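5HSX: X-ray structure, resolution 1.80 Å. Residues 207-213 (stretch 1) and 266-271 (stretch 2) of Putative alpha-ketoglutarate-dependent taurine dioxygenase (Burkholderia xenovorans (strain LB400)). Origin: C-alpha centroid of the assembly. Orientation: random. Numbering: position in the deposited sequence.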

# COMPACT_ATOMS: atom_id res chain seq x y z
N VAL B 207 -20.28 -3.35 -13.12
CA VAL B 207 -20.65 -2.37 -12.11
C VAL B 207 -21.74 -2.99 -11.24
O VAL B 207 -22.83 -3.30 -11.72
CB VAL B 207 -21.14 -1.06 -12.75
CG1 VAL B 207 -21.56 -0.08 -11.67
CG2 VAL B 207 -20.04 -0.47 -13.63
N ARG B 208 -21.43 -3.19 -9.95
CA ARG B 208 -22.39 -3.81 -9.04
C ARG B 208 -23.08 -2.74 -8.21
O ARG B 208 -22.42 -1.96 -7.51
CB ARG B 208 -21.71 -4.82 -8.11
CG ARG B 208 -22.74 -5.44 -7.16
CD ARG B 208 -22.18 -6.54 -6.23
NE ARG B 208 -23.31 -7.10 -5.47
CZ ARG B 208 -23.24 -8.14 -4.63
NH1 ARG B 208 -22.08 -8.75 -4.42
NH2 ARG B 208 -24.34 -8.55 -4.01
N VAL B 209 -24.41 -2.75 -8.24
CA VAL B 209 -25.19 -1.80 -7.44
C VAL B 209 -25.35 -2.35 -6.03
O VAL B 209 -25.97 -3.39 -5.82
CB VAL B 209 -26.55 -1.53 -8.08
CG1 VAL B 209 -27.32 -0.55 -7.23
CG2 VAL B 209 -26.35 -0.99 -9.50
N HIS B 210 -24.83 -1.61 -5.05
CA HIS B 210 -24.81 -2.09 -3.67
C HIS B 210 -26.24 -2.23 -3.14
O HIS B 210 -27.01 -1.27 -3.19
CB HIS B 210 -23.99 -1.14 -2.80
CG HIS B 210 -23.63 -1.71 -1.46
ND1 HIS B 210 -24.55 -1.93 -0.47
CD2 HIS B 210 -22.43 -2.08 -0.95
CE1 HIS B 210 -23.95 -2.43 0.59
NE2 HIS B 210 -22.65 -2.52 0.33
N PRO B 211 -26.62 -3.40 -2.62
CA PRO B 211 -28.03 -3.61 -2.24
C PRO B 211 -28.48 -2.86 -0.99
O PRO B 211 -29.70 -2.76 -0.77
CB PRO B 211 -28.14 -5.13 -2.04
CG PRO B 211 -26.76 -5.56 -1.74
CD PRO B 211 -25.83 -4.64 -2.50
N GLU B 212 -27.58 -2.35 -0.17
CA GLU B 212 -27.98 -1.59 1.01
C GLU B 212 -27.78 -0.09 0.86
O GLU B 212 -28.54 0.69 1.45
CB GLU B 212 -27.23 -2.07 2.26
CG GLU B 212 -27.56 -3.50 2.67
CD GLU B 212 -26.90 -3.89 3.99
OE1 GLU B 212 -27.31 -3.37 5.06
OE2 GLU B 212 -25.97 -4.72 3.96
N THR B 213 -26.78 0.36 0.10
CA THR B 213 -26.52 1.78 -0.02
C THR B 213 -26.91 2.36 -1.38
O THR B 213 -27.01 3.58 -1.50
CB THR B 213 -25.03 2.09 0.21
OG1 THR B 213 -24.28 1.58 -0.90
CG2 THR B 213 -24.53 1.44 1.50
N TRP B 266 -14.94 -6.94 6.54
CA TRP B 266 -15.02 -6.14 5.32
C TRP B 266 -16.24 -6.51 4.47
O TRP B 266 -16.75 -7.63 4.52
CB TRP B 266 -13.76 -6.25 4.46
CG TRP B 266 -13.44 -7.59 3.85
CD1 TRP B 266 -13.79 -8.04 2.61
CD2 TRP B 266 -12.63 -8.62 4.43
NE1 TRP B 266 -13.27 -9.29 2.39
CE2 TRP B 266 -12.55 -9.68 3.49
CE3 TRP B 266 -11.97 -8.77 5.66
CZ2 TRP B 266 -11.84 -10.86 3.74
CZ3 TRP B 266 -11.26 -9.94 5.90
CH2 TRP B 266 -11.21 -10.97 4.95
N ASP B 267 -16.67 -5.51 3.70
CA ASP B 267 -17.85 -5.60 2.83
C ASP B 267 -17.35 -5.97 1.43
O ASP B 267 -16.83 -5.11 0.71
CB ASP B 267 -18.61 -4.28 2.83
CG ASP B 267 -19.90 -4.34 2.02
OD1 ASP B 267 -20.10 -5.32 1.26
OD2 ASP B 267 -20.71 -3.40 2.12
N ASN B 268 -17.52 -7.24 1.05
CA ASN B 268 -17.09 -7.73 -0.26
C ASN B 268 -17.88 -7.14 -1.41
O ASN B 268 -17.48 -7.31 -2.57
CB ASN B 268 -17.24 -9.24 -0.33
CG ASN B 268 -16.18 -9.97 0.42
OD1 ASN B 268 -14.98 -9.75 0.19
ND2 ASN B 268 -16.59 -10.85 1.33
N ARG B 269 -19.00 -6.48 -1.16
CA ARG B 269 -19.71 -5.86 -2.26
C ARG B 269 -19.08 -4.55 -2.69
O ARG B 269 -19.44 -4.03 -3.76
CB ARG B 269 -21.17 -5.66 -1.86
CG ARG B 269 -21.80 -6.95 -1.36
CD ARG B 269 -23.08 -6.71 -0.61
NE ARG B 269 -22.84 -5.92 0.59
CZ ARG B 269 -23.77 -5.66 1.51
NH1 ARG B 269 -25.00 -6.16 1.38
NH2 ARG B 269 -23.47 -4.92 2.56
N ALA B 270 -18.14 -4.02 -1.90
CA ALA B 270 -17.54 -2.72 -2.17
C ALA B 270 -16.02 -2.72 -2.10
O ALA B 270 -15.42 -1.65 -2.15
CB ALA B 270 -18.09 -1.66 -1.20
N THR B 271 -15.39 -3.89 -1.98
CA THR B 271 -13.94 -3.93 -1.80
C THR B 271 -13.34 -5.06 -2.61
O THR B 271 -14.00 -6.05 -2.95
CB THR B 271 -13.51 -4.14 -0.33
OG1 THR B 271 -14.03 -5.39 0.16
CG2 THR B 271 -14.00 -2.99 0.56
O HOH W 1 -21.94 -3.17 -4.69

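Polar side chains can join two distant segments of a chain when their hydrogen bonds and salt bridges link into one network, and these two stretches of a putative taurine dioxygenase illustrate the principle. No backbone-to-backbone hydrogen bond links them; the closest CA atoms, those of His210 and Arg269, are 6.5 Å apart, and side chains and one water bridge the gap. Stretch 2 leaves its strand through a type I turn from Asp267 to Ala270, closed by Ala270 N to Asp267 O at 3.1 Å.

Stretch 1 begins as a strand, with Val207 making no contact. The CA-to-CB bond of Arg208 points toward stretch 2, the side chain continues in an extended, all-t conformation, and one face of its guanidinium lies against the aliphatic part of Arg269 (Arg208 NH1 to Arg269 CG, 3.6 Å). A water spans the backbones, donating to Arg208 O at 3.1 Å and to Arg269 O at 2.8 Å. The CA-to-CB bond of Val209 points away.

His210, where the strand has given way to loop, is bonded through both ring nitrogens. His210 ND1 accepts from Glu212 N at 3.1 Å and from Thr213 N at 3.2 Å, which leaves His210 NE2 to donate to Asp267 OD2 at 2.8 Å and an almost straight 178°. The same carboxylate binds Arg269: Asp267 OD1 accepts from Arg269 N and from Arg269 NE, both at 2.9 Å, the latter within a salt bridge. The guanidinium thus held presents one face to His210, whose CE1 lies 3.2 Å from Arg269 NH2.

Pro211 adds a contact from CG to Arg269 NH1 at 3.6 Å. Glu212 then meets the guanidinium at its edge, forming a salt bridge in which Glu212 OE2 accepts from Arg269 NH2 at 2.9 Å and from Arg269 NH1 at 3.1 Å. Arg269 is therefore bonded to two carboxylates, Asp267 from its own stretch and Glu212 from the other.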